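Local coordinates for 450aa long hypothetical fmu protein (Pyrococcus horikoshii, PDB 2YXL) that probably transfers a methyl group from S-adenosylmethionine to carbon 5 of cytosine in RNA, as a member of the RsmB/NOP methyltransferase family, at residues Y58-L66 with K348-L356; S391-R402 with G423-W432. One frame throughout, in Å; residues are numbered along the deposited sequence.

Contact 1. Residues Y58-L66 with K348-L356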
loop_
_atom_site.group_PDB
_atom_site.type_symbol
_atom_site.label_atom_id
_atom_site.label_comp_id
_atom_site.label_asym_id
_atom_site.label_seq_id
_atom_site.Cartn_x
_atom_site.Cartn_y
_atom_site.Cartn_z
ATOM N N TYR A 58 -9.366 -7.698 -5.708
ATOM C CA TYR A 58 -9.360 -7.202 -4.332
ATOM C C TYR A 58 -10.187 -8.046 -3.366
ATOM O O TYR A 58 -9.897 -8.082 -2.173
ATOM C CB TYR A 58 -9.792 -5.731 -4.269
ATOM C CG TYR A 58 -8.753 -4.772 -4.805
ATOM C CD1 TYR A 58 -9.029 -3.963 -5.906
ATOM C CD2 TYR A 58 -7.485 -4.685 -4.219
ATOM C CE1 TYR A 58 -8.078 -3.082 -6.406
ATOM C CE2 TYR A 58 -6.522 -3.809 -4.714
ATOM C CZ TYR A 58 -6.827 -3.011 -5.806
ATOM O OH TYR A 58 -5.885 -2.139 -6.303
ATOM N N ASP A 59 -11.215 -8.718 -3.876
ATOM C CA ASP A 59 -12.000 -9.638 -3.063
ATOM C C ASP A 59 -11.140 -10.827 -2.619
ATOM O O ASP A 59 -11.232 -11.270 -1.472
ATOM C CB ASP A 59 -13.232 -10.120 -3.836
ATOM C CG ASP A 59 -14.294 -10.718 -2.934
ATOM O OD1 ASP A 59 -14.736 -10.038 -1.988
ATOM O OD2 ASP A 59 -14.707 -11.866 -3.182
ATOM N N ILE A 60 -10.304 -11.331 -3.529
ATOM C CA ILE A 60 -9.385 -12.427 -3.222
ATOM C C ILE A 60 -8.308 -11.968 -2.226
ATOM O O ILE A 60 -8.049 -12.649 -1.229
ATOM C CB ILE A 60 -8.728 -13.025 -4.504
ATOM C CG1 ILE A 60 -9.789 -13.673 -5.405
ATOM C CG2 ILE A 60 -7.647 -14.044 -4.136
ATOM C CD1 ILE A 60 -9.340 -13.938 -6.830
ATOM N N MET A 61 -7.697 -10.816 -2.495
ATOM C CA MET A 61 -6.678 -10.259 -1.606
ATOM C C MET A 61 -7.226 -10.067 -0.194
ATOM O O MET A 61 -6.591 -10.462 0.784
ATOM C CB MET A 61 -6.125 -8.933 -2.155
ATOM C CG MET A 61 -5.309 -9.069 -3.440
ATOM S SD MET A 61 -4.017 -10.318 -3.298
ATOM C CE MET A 61 -3.214 -10.198 -4.892
ATOM N N LYS A 62 -8.419 -9.485 -0.107
ATOM C CA LYS A 62 -9.082 -9.201 1.164
ATOM C C LYS A 62 -9.392 -10.461 1.979
ATOM O O LYS A 62 -9.235 -10.460 3.201
ATOM C CB LYS A 62 -10.354 -8.390 0.895
ATOM C CG LYS A 62 -11.102 -7.888 2.115
ATOM C CD LYS A 62 -12.063 -6.754 1.753
ATOM C CE LYS A 62 -13.142 -7.187 0.752
ATOM N NZ LYS A 62 -14.007 -6.037 0.324
ATOM N N LYS A 63 -9.811 -11.529 1.303
ATOM C CA LYS A 63 -10.257 -12.755 1.973
ATOM C C LYS A 63 -9.248 -13.906 1.868
ATOM O O LYS A 63 -9.574 -15.056 2.183
ATOM C CB LYS A 63 -11.606 -13.201 1.404
ATOM C CG LYS A 63 -12.694 -12.154 1.487
ATOM C CD LYS A 63 -13.893 -12.554 0.649
ATOM C CE LYS A 63 -15.018 -11.544 0.788
ATOM N NZ LYS A 63 -16.109 -11.831 -0.181
ATOM N N GLN A 64 -8.027 -13.579 1.444
ATOM C CA GLN A 64 -6.998 -14.566 1.111
ATOM C C GLN A 64 -6.866 -15.680 2.145
ATOM O O GLN A 64 -6.900 -16.868 1.797
ATOM C CB GLN A 64 -5.650 -13.869 0.911
ATOM C CG GLN A 64 -4.647 -14.662 0.093
ATOM C CD GLN A 64 -3.239 -14.109 0.199
ATOM O OE1 GLN A 64 -2.662 -13.661 -0.792
ATOM N NE2 GLN A 64 -2.677 -14.139 1.404
ATOM N N GLY A 65 -6.726 -15.289 3.410
ATOM C CA GLY A 65 -6.545 -16.235 4.507
ATOM C C GLY A 65 -7.734 -17.147 4.726
ATOM O O GLY A 65 -7.579 -18.299 5.129
ATOM N N LEU A 66 -8.926 -16.625 4.458
ATOM C CA LEU A 66 -10.153 -17.394 4.606
ATOM C C LEU A 66 -10.329 -18.349 3.426
ATOM O O LEU A 66 -10.705 -19.513 3.606
ATOM C CB LEU A 66 -11.353 -16.458 4.763
ATOM C CG LEU A 66 -11.365 -15.598 6.037
ATOM C CD1 LEU A 66 -12.308 -14.402 5.902
ATOM C CD2 LEU A 66 -11.717 -16.429 7.270
ATOM N N LYS A 348 -6.041 -0.431 1.253
ATOM C CA LYS A 348 -5.443 -0.220 -0.062
ATOM C C LYS A 348 -4.786 -1.495 -0.603
ATOM O O LYS A 348 -4.953 -1.833 -1.779
ATOM C CB LYS A 348 -4.427 0.925 0.020
ATOM C CG LYS A 348 -3.786 1.322 -1.301
ATOM C CD LYS A 348 -2.588 2.239 -1.071
ATOM C CE LYS A 348 -1.965 2.677 -2.392
ATOM N NZ LYS A 348 -1.046 3.833 -2.194
ATOM N N ASN A 349 -4.028 -2.187 0.248
ATOM C CA ASN A 349 -3.441 -3.484 -0.099
ATOM C C ASN A 349 -3.989 -4.550 0.840
ATOM O O ASN A 349 -3.333 -4.923 1.815
ATOM C CB ASN A 349 -1.913 -3.450 -0.015
ATOM C CG ASN A 349 -1.303 -2.341 -0.838
ATOM O OD1 ASN A 349 -1.327 -2.375 -2.069
ATOM N ND2 ASN A 349 -0.727 -1.356 -0.158
ATOM N N PRO A 350 -5.196 -5.057 0.541
ATOM C CA PRO A 350 -5.940 -5.869 1.501
ATOM C C PRO A 350 -5.224 -7.145 1.952
ATOM O O PRO A 350 -5.399 -7.565 3.097
ATOM C CB PRO A 350 -7.230 -6.200 0.748
ATOM C CG PRO A 350 -7.342 -5.143 -0.297
ATOM C CD PRO A 350 -5.938 -4.897 -0.720
ATOM N N GLU A 351 -4.421 -7.740 1.074
ATOM C CA GLU A 351 -3.753 -9.010 1.385
ATOM C C GLU A 351 -2.733 -8.924 2.526
ATOM O O GLU A 351 -2.408 -9.942 3.142
ATOM C CB GLU A 351 -3.119 -9.633 0.130
ATOM C CG GLU A 351 -1.839 -8.967 -0.368
ATOM C CD GLU A 351 -2.078 -7.801 -1.315
ATOM O OE1 GLU A 351 -3.137 -7.139 -1.230
ATOM O OE2 GLU A 351 -1.187 -7.543 -2.149
ATOM N N LEU A 352 -2.258 -7.712 2.817
ATOM C CA LEU A 352 -1.278 -7.491 3.883
ATOM C C LEU A 352 -1.759 -7.955 5.255
ATOM O O LEU A 352 -0.954 -8.417 6.073
ATOM C CB LEU A 352 -0.827 -6.026 3.937
ATOM C CG LEU A 352 0.110 -5.546 2.820
ATOM C CD1 LEU A 352 0.545 -4.114 3.062
ATOM C CD2 LEU A 352 1.331 -6.449 2.671
ATOM N N ARG A 353 -3.066 -7.852 5.493
ATOM C CA ARG A 353 -3.660 -8.304 6.750
ATOM C C ARG A 353 -3.388 -9.789 7.019
ATOM O O ARG A 353 -3.364 -10.219 8.169
ATOM C CB ARG A 353 -5.165 -8.012 6.782
ATOM C CG ARG A 353 -6.013 -8.925 5.896
ATOM C CD ARG A 353 -7.453 -8.468 5.798
ATOM N NE ARG A 353 -7.594 -7.209 5.072
ATOM C CZ ARG A 353 -8.729 -6.519 4.971
ATOM N NH1 ARG A 353 -8.753 -5.380 4.289
ATOM N NH2 ARG A 353 -9.842 -6.963 5.549
ATOM N N TRP A 354 -3.172 -10.558 5.953
ATOM C CA TRP A 354 -2.916 -11.992 6.067
ATOM C C TRP A 354 -1.424 -12.340 6.084
ATOM O O TRP A 354 -1.032 -13.365 6.638
ATOM C CB TRP A 354 -3.640 -12.755 4.953
ATOM C CG TRP A 354 -5.119 -12.541 4.980
ATOM C CD1 TRP A 354 -5.855 -11.784 4.111
ATOM C CD2 TRP A 354 -6.044 -13.057 5.944
ATOM N NE1 TRP A 354 -7.179 -11.808 4.467
ATOM C CE2 TRP A 354 -7.326 -12.580 5.589
ATOM C CE3 TRP A 354 -5.916 -13.881 7.070
ATOM C CZ2 TRP A 354 -8.473 -12.902 6.316
ATOM C CZ3 TRP A 354 -7.059 -14.201 7.795
ATOM C CH2 TRP A 354 -8.321 -13.709 7.413
ATOM N N ARG A 355 -0.604 -11.481 5.485
ATOM C CA ARG A 355 0.839 -11.724 5.391
ATOM C C ARG A 355 1.609 -11.194 6.601
ATOM O O ARG A 355 2.746 -11.600 6.840
ATOM C CB ARG A 355 1.418 -11.138 4.092
ATOM C CG ARG A 355 0.605 -11.459 2.828
ATOM C CD ARG A 355 1.438 -12.187 1.771
ATOM N NE ARG A 355 2.678 -11.488 1.421
ATOM C CZ ARG A 355 3.627 -11.984 0.628
ATOM N NH1 ARG A 355 4.716 -11.269 0.375
ATOM N NH2 ARG A 355 3.498 -13.191 0.082
ATOM N N LEU A 356 0.980 -10.298 7.361
ATOM C CA LEU A 356 1.594 -9.702 8.548
ATOM C C LEU A 356 1.762 -10.666 9.716
ATOM O O LEU A 356 0.887 -11.487 9.992
ATOM C CB LEU A 356 0.808 -8.476 9.018
ATOM C CG LEU A 356 1.326 -7.114 8.563
ATOM C CD1 LEU A 356 0.439 -6.008 9.113
ATOM C CD2 LEU A 356 2.779 -6.916 8.996
#
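The carbonyl oxygen of Lys62 receives the indole N-H of Trp354, NE1 to O 2.8 Å, in an almost straight bond (177°). The oxygen lies in the plane of the indole, whereas the donor stands well above the plane of the carbonyl. Helix 47-75 is kinked at Gly65 and Leu66, and there the indole lies against its backbone: Gly65 CA sits over the six-membered ring, 3.6 Å from its centroid, as a CH-pi contact, and Gly65 N is 3.4 Å from Trp354 CD2. Leu66 CG reaches the far rim at Trp354 CH2, and CG of Arg353 lies against the opposite face of the indole, toward its rim. One turn earlier, Pro350 CB packs 3.6 Å from Lys62 CA, while its CD approaches CD2 of the Tyr58 ring. Met61 and Glu351 run side by side in the same direction; the bend of Met61 at chi2 (-51°) sets its SD 3.6 Å from Glu351 CB. Beyond this, the Glu351 carboxylate forms a salt bridge with Lys29. The guanidinium of Arg353 lies with one face against Lys62 CG, its NE donates to Pro350 O at 3.0 Å, and Arg353 NH2 and Lys62 NZ both bond to Asn181. This joins the N-terminal helical region to the methyltransferase domain. With one straight N-H bond setting the indole and packing elsewhere, the fit of the two segments probably depends mainly on shape, while the charges of Glu351, Lys62 and Arg353 are met by residues outside them.

Contact 2. Residues S391-R402 with G423-W432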
loop_
_atom_site.group_PDB
_atom_site.type_symbol
_atom_site.label_atom_id
_atom_site.label_comp_id
_atom_site.label_asym_id
_atom_site.label_seq_id
_atom_site.Cartn_x
_atom_site.Cartn_y
_atom_site.Cartn_z
ATOM N N SER A 391 1.660 2.643 9.796
ATOM C CA SER A 391 1.279 1.549 10.679
ATOM C C SER A 391 0.350 2.076 11.765
ATOM O O SER A 391 0.433 3.241 12.150
ATOM C CB SER A 391 2.523 0.919 11.308
ATOM O OG SER A 391 2.170 0.025 12.351
ATOM N N ILE A 392 -0.531 1.211 12.259
ATOM C CA ILE A 392 -1.469 1.594 13.312
ATOM C C ILE A 392 -1.031 1.111 14.695
ATOM O O ILE A 392 -1.663 1.443 15.700
ATOM C CB ILE A 392 -2.905 1.098 13.020
ATOM C CG1 ILE A 392 -2.920 -0.417 12.800
ATOM C CG2 ILE A 392 -3.495 1.860 11.823
ATOM C CD1 ILE A 392 -4.249 -1.081 13.115
ATOM N N PHE A 393 0.052 0.338 14.739
ATOM C CA PHE A 393 0.526 -0.258 15.983
ATOM C C PHE A 393 1.299 0.731 16.846
ATOM O O PHE A 393 2.158 1.466 16.350
ATOM C CB PHE A 393 1.392 -1.489 15.700
ATOM C CG PHE A 393 0.683 -2.578 14.939
ATOM C CD1 PHE A 393 1.256 -3.122 13.792
ATOM C CD2 PHE A 393 -0.552 -3.061 15.365
ATOM C CE1 PHE A 393 0.615 -4.139 13.081
ATOM C CE2 PHE A 393 -1.203 -4.074 14.659
ATOM C CZ PHE A 393 -0.615 -4.614 13.516
ATOM N N LYS A 394 0.990 0.736 18.139
ATOM C CA LYS A 394 1.679 1.594 19.103
ATOM C C LYS A 394 3.171 1.276 19.184
ATOM O O LYS A 394 3.984 2.180 19.369
ATOM C CB LYS A 394 1.040 1.479 20.491
ATOM C CG LYS A 394 -0.323 2.148 20.609
ATOM C CD LYS A 394 -1.027 1.747 21.894
ATOM C CE LYS A 394 -2.459 2.258 21.918
ATOM N NZ LYS A 394 -3.222 1.727 23.084
ATOM N N GLU A 395 3.513 -0.005 19.027
ATOM C CA GLU A 395 4.905 -0.477 19.073
ATOM C C GLU A 395 5.834 0.215 18.079
ATOM O O GLU A 395 7.013 0.420 18.367
ATOM C CB GLU A 395 4.969 -1.991 18.858
ATOM C CG GLU A 395 4.939 -2.822 20.140
ATOM C CD GLU A 395 3.602 -2.777 20.870
ATOM O OE1 GLU A 395 3.592 -3.051 22.088
ATOM O OE2 GLU A 395 2.565 -2.474 20.234
ATOM N N GLU A 396 5.296 0.567 16.915
ATOM C CA GLU A 396 6.069 1.223 15.867
ATOM C C GLU A 396 5.987 2.739 15.967
ATOM O O GLU A 396 6.766 3.456 15.335
ATOM C CB GLU A 396 5.566 0.779 14.498
ATOM C CG GLU A 396 5.983 -0.618 14.106
ATOM C CD GLU A 396 5.211 -1.121 12.909
ATOM O OE1 GLU A 396 5.703 -0.954 11.775
ATOM O OE2 GLU A 396 4.103 -1.667 13.100
ATOM N N ASN A 397 5.044 3.218 16.774
ATOM C CA ASN A 397 4.696 4.630 16.813
ATOM C C ASN A 397 4.972 5.311 18.154
ATOM O O ASN A 397 6.093 5.769 18.395
ATOM C CB ASN A 397 3.236 4.816 16.388
ATOM C CG ASN A 397 2.971 4.340 14.967
ATOM O OD1 ASN A 397 1.894 3.832 14.665
ATOM N ND2 ASN A 397 3.953 4.508 14.089
ATOM N N GLU A 398 3.956 5.372 19.016
ATOM C CA GLU A 398 4.048 6.071 20.305
ATOM C C GLU A 398 5.136 5.500 21.216
ATOM O O GLU A 398 5.801 6.244 21.940
ATOM C CB GLU A 398 2.696 6.070 21.030
ATOM C CG GLU A 398 1.661 7.040 20.450
ATOM C CD GLU A 398 0.820 6.442 19.324
ATOM O OE1 GLU A 398 -0.165 7.091 18.914
ATOM O OE2 GLU A 398 1.132 5.331 18.849
ATOM N N LYS A 399 5.309 4.181 21.163
ATOM C CA LYS A 399 6.344 3.480 21.921
ATOM C C LYS A 399 7.744 3.902 21.470
ATOM O O LYS A 399 8.617 4.149 22.302
ATOM C CB LYS A 399 6.163 1.967 21.774
ATOM C CG LYS A 399 7.190 1.107 22.491
ATOM C CD LYS A 399 7.040 -0.339 22.052
ATOM C CE LYS A 399 7.794 -1.295 22.951
ATOM N NZ LYS A 399 7.363 -2.699 22.708
ATOM N N ASN A 400 7.943 3.992 20.155
ATOM C CA ASN A 400 9.226 4.404 19.582
ATOM C C ASN A 400 9.588 5.869 19.834
ATOM O O ASN A 400 10.769 6.230 19.829
ATOM C CB ASN A 400 9.270 4.106 18.081
ATOM C CG ASN A 400 9.653 2.668 17.775
ATOM O OD1 ASN A 400 10.010 1.896 18.669
ATOM N ND2 ASN A 400 9.593 2.306 16.501
ATOM N N ILE A 401 8.576 6.707 20.050
ATOM C CA ILE A 401 8.794 8.129 20.335
ATOM C C ILE A 401 9.081 8.360 21.821
ATOM O O ILE A 401 9.961 9.150 22.164
ATOM C CB ILE A 401 7.621 9.017 19.818
ATOM C CG1 ILE A 401 7.465 8.874 18.297
ATOM C CG2 ILE A 401 7.815 10.491 20.197
ATOM C CD1 ILE A 401 8.750 9.093 17.485
ATOM N N ARG A 402 8.347 7.665 22.689
ATOM C CA ARG A 402 8.600 7.710 24.133
ATOM C C ARG A 402 10.022 7.266 24.460
ATOM O O ARG A 402 10.668 7.837 25.339
ATOM C CB ARG A 402 7.593 6.852 24.902
ATOM C CG ARG A 402 6.241 7.510 25.109
ATOM C CD ARG A 402 5.431 6.779 26.169
ATOM N NE ARG A 402 4.020 7.164 26.144
ATOM C CZ ARG A 402 3.094 6.581 25.385
ATOM N NH1 ARG A 402 1.837 7.004 25.431
ATOM N NH2 ARG A 402 3.418 5.577 24.579
ATOM N N GLY A 423 -2.686 11.434 18.540
ATOM C CA GLY A 423 -2.196 10.083 18.810
ATOM C C GLY A 423 -2.315 9.758 20.289
ATOM O O GLY A 423 -2.931 10.506 21.051
ATOM N N PHE A 424 -1.715 8.648 20.707
ATOM C CA PHE A 424 -1.811 8.214 22.104
ATOM C C PHE A 424 -0.773 8.886 23.007
ATOM O O PHE A 424 -0.855 8.804 24.234
ATOM C CB PHE A 424 -1.782 6.686 22.204
ATOM C CG PHE A 424 -2.959 6.024 21.541
ATOM C CD1 PHE A 424 -2.877 5.583 20.222
ATOM C CD2 PHE A 424 -4.163 5.867 22.227
ATOM C CE1 PHE A 424 -3.971 4.979 19.597
ATOM C CE2 PHE A 424 -5.263 5.265 21.614
ATOM C CZ PHE A 424 -5.166 4.819 20.295
ATOM N N LEU A 425 0.189 9.556 22.380
ATOM C CA LEU A 425 1.088 10.477 23.061
ATOM C C LEU A 425 0.739 11.888 22.594
ATOM O O LEU A 425 0.689 12.144 21.388
ATOM C CB LEU A 425 2.545 10.143 22.728
ATOM C CG LEU A 425 3.654 11.011 23.328
ATOM C CD1 LEU A 425 3.795 10.784 24.830
ATOM C CD2 LEU A 425 4.965 10.730 22.617
ATOM N N GLU A 426 0.485 12.794 23.535
ATOM C CA GLU A 426 0.056 14.150 23.189
ATOM C C GLU A 426 1.127 14.927 22.427
ATOM O O GLU A 426 2.278 15.010 22.860
ATOM C CB GLU A 426 -0.405 14.928 24.427
ATOM C CG GLU A 426 -1.841 14.621 24.847
ATOM C CD GLU A 426 -2.535 15.793 25.533
ATOM O OE1 GLU A 426 -3.734 15.656 25.862
ATOM O OE2 GLU A 426 -1.895 16.848 25.743
ATOM N N GLY A 427 0.727 15.496 21.292
ATOM C CA GLY A 427 1.647 16.196 20.397
ATOM C C GLY A 427 1.857 15.426 19.104
ATOM O O GLY A 427 2.332 15.984 18.110
ATOM N N THR A 428 1.512 14.138 19.131
ATOM C CA THR A 428 1.588 13.283 17.950
ATOM C C THR A 428 0.229 13.208 17.263
ATOM O O THR A 428 -0.809 13.446 17.885
ATOM C CB THR A 428 2.082 11.847 18.285
ATOM O OG1 THR A 428 1.126 11.173 19.115
ATOM C CG2 THR A 428 3.442 11.882 18.978
ATOM N N MET A 429 0.247 12.865 15.980
ATOM C CA MET A 429 -0.959 12.873 15.168
ATOM C C MET A 429 -1.170 11.532 14.479
ATOM O O MET A 429 -0.213 10.896 14.039
ATOM C CB MET A 429 -0.880 14.001 14.138
ATOM C CG MET A 429 -2.157 14.248 13.352
ATOM S SD MET A 429 -2.119 15.818 12.470
ATOM C CE MET A 429 -0.815 15.537 11.270
ATOM N N ARG A 430 -2.429 11.108 14.403
ATOM C CA ARG A 430 -2.796 9.879 13.707
ATOM C C ARG A 430 -3.921 10.105 12.697
ATOM O O ARG A 430 -4.867 10.854 12.961
ATOM C CB ARG A 430 -3.209 8.793 14.701
ATOM C CG ARG A 430 -2.053 8.062 15.356
ATOM C CD ARG A 430 -2.570 6.974 16.279
ATOM N NE ARG A 430 -1.511 6.077 16.731
ATOM C CZ ARG A 430 -1.362 4.814 16.337
ATOM N NH1 ARG A 430 -2.211 4.271 15.471
ATOM N NH2 ARG A 430 -0.364 4.083 16.820
ATOM N N ALA A 431 -3.794 9.460 11.541
ATOM C CA ALA A 431 -4.869 9.376 10.561
ATOM C C ALA A 431 -5.465 7.978 10.621
ATOM O O ALA A 431 -4.755 6.997 10.872
ATOM C CB ALA A 431 -4.349 9.674 9.164
ATOM N N TRP A 432 -6.774 7.899 10.404
ATOM C CA TRP A 432 -7.499 6.634 10.430
ATOM C C TRP A 432 -8.416 6.509 9.217
ATOM O O TRP A 432 -9.070 7.484 8.836
ATOM C CB TRP A 432 -8.326 6.523 11.710
ATOM C CG TRP A 432 -7.513 6.420 12.961
ATOM C CD1 TRP A 432 -7.213 7.432 13.830
ATOM C CD2 TRP A 432 -6.903 5.238 13.496
ATOM N NE1 TRP A 432 -6.453 6.954 14.871
ATOM C CE2 TRP A 432 -6.248 5.610 14.692
ATOM C CE3 TRP A 432 -6.844 3.900 13.080
ATOM C CZ2 TRP A 432 -5.540 4.694 15.478
ATOM C CZ3 TRP A 432 -6.144 2.987 13.863
ATOM C CH2 TRP A 432 -5.500 3.390 15.049
#
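Just after the predicted nucleophile Cys390, the loop that leads into helix 398-407 is tied to the hairpin of strands 421-422 and 429-431 by a buried arginine. Arg430 meets the Glu398 carboxylate side-on in a nearly coplanar salt bridge, NE to OE1 and NH2 to OE2 both 2.8 Å, each oxygen using its syn lone pair. Its NH1 and NH2 also converge on Ile392 O, at 2.9 Å for NH1, from above the carbonyl plane. Glu398 OE1 takes a second bond on its anti side from Phe424 N (2.8 Å, 178°), which the bend at chi2 (88°) allows. The hairpin lies at the edge of the Rossmann-like methyltransferase sheet, where strand 429-431 pairs antiparallel with 441-447, and its type II turn runs from Leu425 to Thr428. A leucine in place of Arg430 would probably leave the buried Glu398 carboxylate without its charged mate and Ile392 O without both donors. Over the Phe424 ring, Lys394 CE stands 3.7 Å from the centroid, with NZ beyond it in a cation-pi contact. Leu425 CD2 packs on Ile401 CG2, and at the other end Ile392 CG2 touches Trp432 CZ3 at 3.5 Å.

Overall arrangement
Contact 1 closes along the chain before contact 2 opens, and the two centres lie 24 Å apart; their nearest atoms are about 4 Å from each other without touching. Contact 1 spans two parts of the fold, whereas contact 2 lies within one. Each brings one end near the catalytic site: the side chain of Lys348 is about 9 Å from that of the predicted nucleophile Cys390 and about 9 Å from bound sinefungin, while the side chain of Ser391 is about 6 Å from that of Cys390 and about 10 Å from the ligand. Helix 159-169 bridges them, touching Arg353 and Leu356 from the 348-356 segment and Ile392, Phe424 and Trp432 of contact 2.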